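Local coordinates for protein PPR (Rhodospirillum centenum, PDB 1MZU) that senses light as the chromophore-binding photoactive yellow protein domain of a larger sensor histidine kinase that probably passes the signal on by phosphorylating a histidine, at residues V33-V38 / R46-E51; D94-F99 / Q111-N116. All blocks are in the same frame, centred on the assembly; numbering follows the deposited sequence.

Interaction 1 (V33-V38 / R46-E51). With HC4 (4'-hydroxycinnamic acid), chain D.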
loop_
_atom_site.group_PDB
_atom_site.type_symbol
_atom_site.label_atom_id
_atom_site.label_comp_id
_atom_site.label_asym_id
_atom_site.label_seq_id
_atom_site.Cartn_x
_atom_site.Cartn_y
_atom_site.Cartn_z
ATOM N N VAL A 33 8.716 -1.098 8.562
ATOM C CA VAL A 33 7.505 -0.498 7.996
ATOM C C VAL A 33 6.788 -1.491 7.071
ATOM O O VAL A 33 7.425 -2.381 6.487
ATOM C CB VAL A 33 7.852 0.790 7.158
ATOM C CG1 VAL A 33 8.468 1.865 8.046
ATOM C CG2 VAL A 33 8.812 0.471 6.001
ATOM N N GLY A 34 5.473 -1.318 6.919
ATOM C CA GLY A 34 4.706 -2.165 6.014
ATOM C C GLY A 34 5.013 -1.740 4.582
ATOM O O GLY A 34 5.207 -0.558 4.348
ATOM N N ALA A 35 5.097 -2.683 3.644
ATOM C CA ALA A 35 5.419 -2.365 2.250
ATOM C C ALA A 35 4.588 -3.139 1.227
ATOM O O ALA A 35 4.585 -4.372 1.217
ATOM C CB ALA A 35 6.914 -2.591 2.007
ATOM N N ILE A 36 3.872 -2.400 0.374
ATOM C CA ILE A 36 3.002 -2.971 -0.665
ATOM C C ILE A 36 3.352 -2.409 -2.045
ATOM O O ILE A 36 3.456 -1.192 -2.204
ATOM C CB ILE A 36 1.487 -2.630 -0.415
ATOM C CG1 ILE A 36 1.066 -3.038 0.996
ATOM C CG2 ILE A 36 0.599 -3.338 -1.456
ATOM C CD1 ILE A 36 -0.030 -2.196 1.607
ATOM N N GLN A 37 3.510 -3.293 -3.034
ATOM C CA GLN A 37 3.779 -2.887 -4.415
ATOM C C GLN A 37 2.545 -3.142 -5.243
ATOM O O GLN A 37 2.015 -4.246 -5.251
ATOM C CB GLN A 37 4.950 -3.648 -5.034
ATOM C CG GLN A 37 5.417 -3.101 -6.379
ATOM C CD GLN A 37 6.550 -3.916 -6.980
ATOM O OE1 GLN A 37 7.694 -3.470 -7.024
ATOM N NE2 GLN A 37 6.234 -5.114 -7.450
ATOM N N VAL A 38 2.120 -2.114 -5.965
ATOM C CA VAL A 38 0.946 -2.180 -6.816
ATOM C C VAL A 38 1.283 -1.688 -8.212
ATOM O O VAL A 38 2.345 -1.109 -8.428
ATOM C CB VAL A 38 -0.228 -1.289 -6.278
ATOM C CG1 VAL A 38 -0.860 -1.901 -5.023
ATOM C CG2 VAL A 38 0.268 0.140 -5.980
ATOM N N ARG A 46 3.452 -7.191 -4.692
ATOM C CA ARG A 46 4.251 -7.581 -3.524
ATOM C C ARG A 46 3.543 -7.126 -2.262
ATOM O O ARG A 46 2.982 -6.028 -2.222
ATOM C CB ARG A 46 5.670 -6.989 -3.541
ATOM C CG ARG A 46 6.558 -7.309 -4.740
ATOM C CD ARG A 46 6.847 -8.788 -4.930
ATOM N NE ARG A 46 7.474 -8.980 -6.235
ATOM C CZ ARG A 46 6.860 -9.435 -7.326
ATOM N NH1 ARG A 46 5.582 -9.783 -7.292
ATOM N NH2 ARG A 46 7.513 -9.458 -8.482
ATOM N N TYR A 47 3.632 -7.946 -1.215
ATOM C CA TYR A 47 2.980 -7.671 0.068
ATOM C C TYR A 47 3.837 -8.311 1.170
ATOM O O TYR A 47 3.851 -9.545 1.290
ATOM C CB TYR A 47 1.567 -8.306 0.039
ATOM C CG TYR A 47 0.604 -7.849 1.110
ATOM C CD1 TYR A 47 -0.197 -6.707 0.916
ATOM C CD2 TYR A 47 0.476 -8.554 2.325
ATOM C CE1 TYR A 47 -1.113 -6.271 1.924
ATOM C CE2 TYR A 47 -0.421 -8.137 3.330
ATOM C CZ TYR A 47 -1.208 -6.998 3.127
ATOM O OH TYR A 47 -2.032 -6.584 4.145
ATOM N N ASN A 48 4.511 -7.493 1.988
ATOM C CA ASN A 48 5.368 -8.020 3.062
ATOM C C ASN A 48 4.678 -8.507 4.348
ATOM O O ASN A 48 3.486 -8.271 4.540
ATOM C CB ASN A 48 6.572 -7.085 3.363
ATOM C CG ASN A 48 6.223 -5.872 4.224
ATOM O OD1 ASN A 48 5.082 -5.421 4.270
ATOM N ND2 ASN A 48 7.230 -5.331 4.902
ATOM N N ARG A 49 5.454 -9.174 5.209
ATOM C CA ARG A 49 4.995 -9.741 6.484
ATOM C C ARG A 49 4.688 -8.730 7.588
ATOM O O ARG A 49 3.828 -8.988 8.441
ATOM C CB ARG A 49 6.000 -10.770 6.990
ATOM N N THR A 50 5.402 -7.600 7.584
ATOM C CA THR A 50 5.200 -6.528 8.573
ATOM C C THR A 50 3.802 -5.939 8.389
ATOM O O THR A 50 3.117 -5.650 9.370
ATOM C CB THR A 50 6.229 -5.391 8.401
ATOM O OG1 THR A 50 7.540 -5.948 8.265
ATOM C CG2 THR A 50 6.214 -4.453 9.611
ATOM N N GLU A 51 3.388 -5.822 7.122
ATOM C CA GLU A 51 2.070 -5.309 6.751
ATOM C C GLU A 51 1.000 -6.336 7.075
ATOM O O GLU A 51 -0.098 -5.974 7.481
ATOM C CB GLU A 51 2.014 -4.935 5.253
ATOM C CG GLU A 51 0.749 -4.142 4.793
ATOM C CD GLU A 51 0.448 -2.859 5.588
ATOM O OE1 GLU A 51 1.356 -2.291 6.240
ATOM O OE2 GLU A 51 -0.717 -2.411 5.550
HETATM C C1 HC4 D . -9.334 -0.124 4.793
HETATM O O1 HC4 D . -10.285 -0.777 4.250
HETATM C C2 HC4 D . -8.017 -0.652 5.044
HETATM C C3 HC4 D . -7.721 -1.935 4.865
HETATM C "C1'" HC4 D . -6.396 -2.482 4.810
HETATM C "C2'" HC4 D . -6.232 -3.924 4.592
HETATM C "C3'" HC4 D . -4.936 -4.469 4.444
HETATM C "C4'" HC4 D . -3.805 -3.604 4.441
HETATM C "C5'" HC4 D . -3.968 -2.210 4.647
HETATM C "C6'" HC4 D . -5.247 -1.678 4.805
HETATM O "O4'" HC4 D . -2.585 -4.075 4.297
#
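Asn-48 OD1 receives two backbone N-H groups: a firm bond from Ala-35 N at 2.8 Å and a weak one from Glu-51 N at 3.3 Å. The first donor stands above the carbonyl plane, 50° out of it, and the second makes Asn-48 the N-cap of helix 49-55. Chi1 of 79° puts CG between the backbone N and carbonyl carbon of Asn-48, and CG comes close to Ala-35 N. From the same amide, ND2 gives a weak bond to Val-33 O at 3.4 Å and a further bond to Phe-28 O. An alanine in place of Asn-48 would probably leave Ala-35 N and the first turn of the helix without their acceptor, and Val-33 O and Phe-28 O without this donor. Backbone pairing continues through Asn-48 N to Ala-35 O and, in the hydrogen-bonded pair Gln-37/Arg-46, Gln-37 N to Arg-46 O at 2.9 Å. The side chains of the same pair run side by side, Gln-37 NE2 against Arg-46 CG and over one guanidinium face, toward its rim. On the other sheet face, Ile-36 CG1 lies 3.9 Å from Tyr-47 CD1, and Ile-36 CD1 packs on Glu-51 CG. Glu-51 OE1, buried without a polar partner, sits 3.4 Å from Gly-34 CA, where no side chain intervenes. The chromophore's phenolic O4' bonds to Tyr-47 OH at 2.6 Å, near the ring plane, and to Glu-51 OE2 at 2.8 Å. Ser-55 OG also bonds to Tyr-47 OH. A beta hairpin running straight into a capped helix thus supplies the phenol-binding end of the pocket in this photoactive yellow protein version of the PAS fold.

Interaction 2 (D94-F99 / Q111-N116)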
loop_
_atom_site.group_PDB
_atom_site.type_symbol
_atom_site.label_atom_id
_atom_site.label_comp_id
_atom_site.label_asym_id
_atom_site.label_seq_id
_atom_site.Cartn_x
_atom_site.Cartn_y
_atom_site.Cartn_z
ATOM N N ASP A 94 4.365 10.869 -5.364
ATOM C CA ASP A 94 5.144 11.283 -4.209
ATOM C C ASP A 94 4.219 11.938 -3.202
ATOM O O ASP A 94 3.869 13.121 -3.335
ATOM C CB ASP A 94 6.265 12.239 -4.605
ATOM C CG ASP A 94 7.388 12.217 -3.614
ATOM O OD1 ASP A 94 7.313 12.950 -2.603
ATOM O OD2 ASP A 94 8.323 11.414 -3.820
ATOM N N ALA A 95 3.854 11.171 -2.179
ATOM C CA ALA A 95 2.936 11.653 -1.161
ATOM C C ALA A 95 3.298 11.128 0.211
ATOM O O ALA A 95 3.801 10.008 0.349
ATOM C CB ALA A 95 1.508 11.258 -1.515
ATOM N N ARG A 96 3.006 11.945 1.222
ATOM C CA ARG A 96 3.253 11.632 2.625
ATOM C C ARG A 96 2.073 12.250 3.367
ATOM O O ARG A 96 1.800 13.452 3.213
ATOM C CB ARG A 96 4.580 12.254 3.079
ATOM C CG ARG A 96 5.013 11.916 4.518
ATOM C CD ARG A 96 6.461 12.332 4.817
ATOM N NE ARG A 96 6.733 13.747 4.535
ATOM C CZ ARG A 96 7.685 14.189 3.710
ATOM N NH1 ARG A 96 8.478 13.335 3.074
ATOM N NH2 ARG A 96 7.811 15.490 3.478
ATOM N N PHE A 97 1.337 11.417 4.109
ATOM C CA PHE A 97 0.160 11.876 4.865
ATOM C C PHE A 97 -0.214 10.929 5.996
ATOM O O PHE A 97 0.124 9.750 5.955
ATOM C CB PHE A 97 -1.063 12.081 3.931
ATOM C CG PHE A 97 -1.443 10.854 3.119
ATOM C CD1 PHE A 97 -0.757 10.546 1.925
ATOM C CD2 PHE A 97 -2.501 10.017 3.529
ATOM C CE1 PHE A 97 -1.116 9.421 1.144
ATOM C CE2 PHE A 97 -2.872 8.889 2.760
ATOM C CZ PHE A 97 -2.179 8.592 1.563
ATOM N N ASP A 98 -0.933 11.459 6.987
ATOM C CA ASP A 98 -1.398 10.669 8.128
ATOM C C ASP A 98 -2.740 10.031 7.761
ATOM O O ASP A 98 -3.529 10.615 7.015
ATOM C CB ASP A 98 -1.528 11.537 9.393
ATOM C CG ASP A 98 -0.168 11.978 9.957
ATOM O OD1 ASP A 98 0.879 11.423 9.546
ATOM O OD2 ASP A 98 -0.138 12.893 10.812
ATOM N N PHE A 99 -2.973 8.816 8.251
ATOM C CA PHE A 99 -4.194 8.070 7.951
ATOM C C PHE A 99 -4.548 7.127 9.090
ATOM O O PHE A 99 -3.717 6.831 9.947
ATOM C CB PHE A 99 -3.986 7.250 6.661
ATOM C CG PHE A 99 -5.245 7.017 5.880
ATOM C CD1 PHE A 99 -5.833 8.069 5.165
ATOM C CD2 PHE A 99 -5.879 5.758 5.891
ATOM C CE1 PHE A 99 -7.042 7.880 4.470
ATOM C CE2 PHE A 99 -7.094 5.547 5.203
ATOM C CZ PHE A 99 -7.679 6.611 4.489
ATOM N N GLN A 111 1.099 6.433 9.280
ATOM C CA GLN A 111 1.673 7.497 8.452
ATOM C C GLN A 111 1.939 6.743 7.142
ATOM O O GLN A 111 2.479 5.633 7.158
ATOM C CB GLN A 111 3.001 8.030 9.008
ATOM C CG GLN A 111 3.159 8.111 10.537
ATOM C CD GLN A 111 2.453 9.284 11.187
ATOM O OE1 GLN A 111 1.448 9.111 11.891
ATOM N NE2 GLN A 111 2.999 10.488 10.993
ATOM N N ILE A 112 1.517 7.317 6.020
ATOM C CA ILE A 112 1.671 6.673 4.711
ATOM C C ILE A 112 2.673 7.443 3.863
ATOM O O ILE A 112 2.681 8.667 3.872
ATOM C CB ILE A 112 0.288 6.611 3.952
ATOM C CG1 ILE A 112 -0.772 5.865 4.777
ATOM C CG2 ILE A 112 0.432 6.017 2.542
ATOM C CD1 ILE A 112 -0.500 4.395 5.048
ATOM N N ARG A 113 3.497 6.707 3.125
ATOM C CA ARG A 113 4.487 7.263 2.207
ATOM C C ARG A 113 4.291 6.516 0.891
ATOM O O ARG A 113 4.457 5.296 0.839
ATOM C CB ARG A 113 5.919 7.071 2.743
ATOM C CG ARG A 113 7.064 7.490 1.785
ATOM C CD ARG A 113 7.108 8.996 1.502
ATOM N NE ARG A 113 8.024 9.305 0.400
ATOM C CZ ARG A 113 8.501 10.515 0.111
ATOM N NH1 ARG A 113 8.161 11.576 0.833
ATOM N NH2 ARG A 113 9.348 10.661 -0.898
ATOM N N MET A 114 3.915 7.253 -0.150
ATOM C CA MET A 114 3.680 6.695 -1.492
ATOM C C MET A 114 4.725 7.205 -2.473
ATOM O O MET A 114 5.028 8.397 -2.474
ATOM C CB MET A 114 2.305 7.118 -2.020
ATOM C CG MET A 114 1.114 6.493 -1.347
ATOM S SD MET A 114 -0.392 6.818 -2.266
ATOM C CE MET A 114 -0.814 5.231 -2.634
ATOM N N GLN A 115 5.255 6.311 -3.310
ATOM C CA GLN A 115 6.270 6.656 -4.319
ATOM C C GLN A 115 6.433 5.629 -5.441
ATOM O O GLN A 115 5.936 4.509 -5.335
ATOM C CB GLN A 115 7.643 6.964 -3.680
ATOM C CG GLN A 115 8.222 5.880 -2.770
ATOM C CD GLN A 115 9.583 6.272 -2.227
ATOM O OE1 GLN A 115 9.694 6.854 -1.145
ATOM N NE2 GLN A 115 10.630 5.955 -2.981
ATOM N N ASN A 116 7.135 6.033 -6.510
ATOM C CA ASN A 116 7.433 5.189 -7.689
ATOM C C ASN A 116 8.488 4.121 -7.404
ATOM O O ASN A 116 9.269 4.245 -6.456
ATOM C CB ASN A 116 7.981 6.044 -8.841
ATOM C CG ASN A 116 6.921 6.872 -9.520
ATOM O OD1 ASN A 116 6.151 7.559 -8.870
ATOM N ND2 ASN A 116 6.904 6.842 -10.839
#
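Ile-112 sits on the Phe-97 ring in the antiparallel beta hairpin formed by strands 94-102 and 107-116 of the PAS fold. Its CB is the bump, 4.1 Å from the ring centroid and 15° off the ring normal, a CH-pi contact displaced toward the rim. Beside it, CG2 meets Phe-97 CZ at 3.8 Å. Chi1 of 56° places Phe-97 CG between its backbone N and carbonyl carbon, and the ring lies alongside Ile-112, the two side chains pointing the same way. On the far branch, Ile-112 CG1 rests against Phe-99 CB at 4.0 Å, so the isoleucine is wedged between the Phe-97 ring and Phe-99 CB. Next along this face, Ala-95 and Met-114 meet through their CB atoms, while Met-114 SD lies at the edge of the Phe-97 ring, near its plane, 4.4 Å from CE1. Helix 78-89 covers the resulting apolar surface: Phe-80 makes edge-to-face contacts with Phe-97 and Phe-99 and also packs on Ile-112 and Met-114. Four backbone bonds hold this register, a pair between Ala-95 and Met-114 and another between Phe-97 and Ile-112.

The opposite face is polar. Asp-98 and Gln-111 run side by side, their carboxylate and amide planes 51° apart. Arg-96 and Arg-113 cross obliquely, with guanidinium planes nearly aligned, and their modelled NH1-NH1 approach is doubtfully short for two donors of like charge. Arg-113 NE also gives a weak bond to Gln-115 OE1. Asp-94 OD2 lies 3.2 Å from Arg-113 NH2 but well out of the guanidinium plane, a salt bridge of charges alone, with no N-H aimed at that oxygen.

Both interactions belong to one antiparallel five-stranded sheet and lie within the PAS fold. Interaction 1 closes before interaction 2 opens along the chain, and each joins the two strands of a beta hairpin. The hairpins take the two flanks of the sheet, with strands 44-47 and 94-102 outermost, and strand 122-128 lies between them, bonded to both 34-39 and 107-116. The centres of the two interactions are about 14 Å apart, and their nearest atoms stay about 6 Å from each other without touching. The chromophore is bound directly by interaction 1, while in interaction 2 the Phe-99 side chain lies about 6 Å from it. The central sheet therefore connects the phenol-binding hairpin with the one packed against helix 78-89.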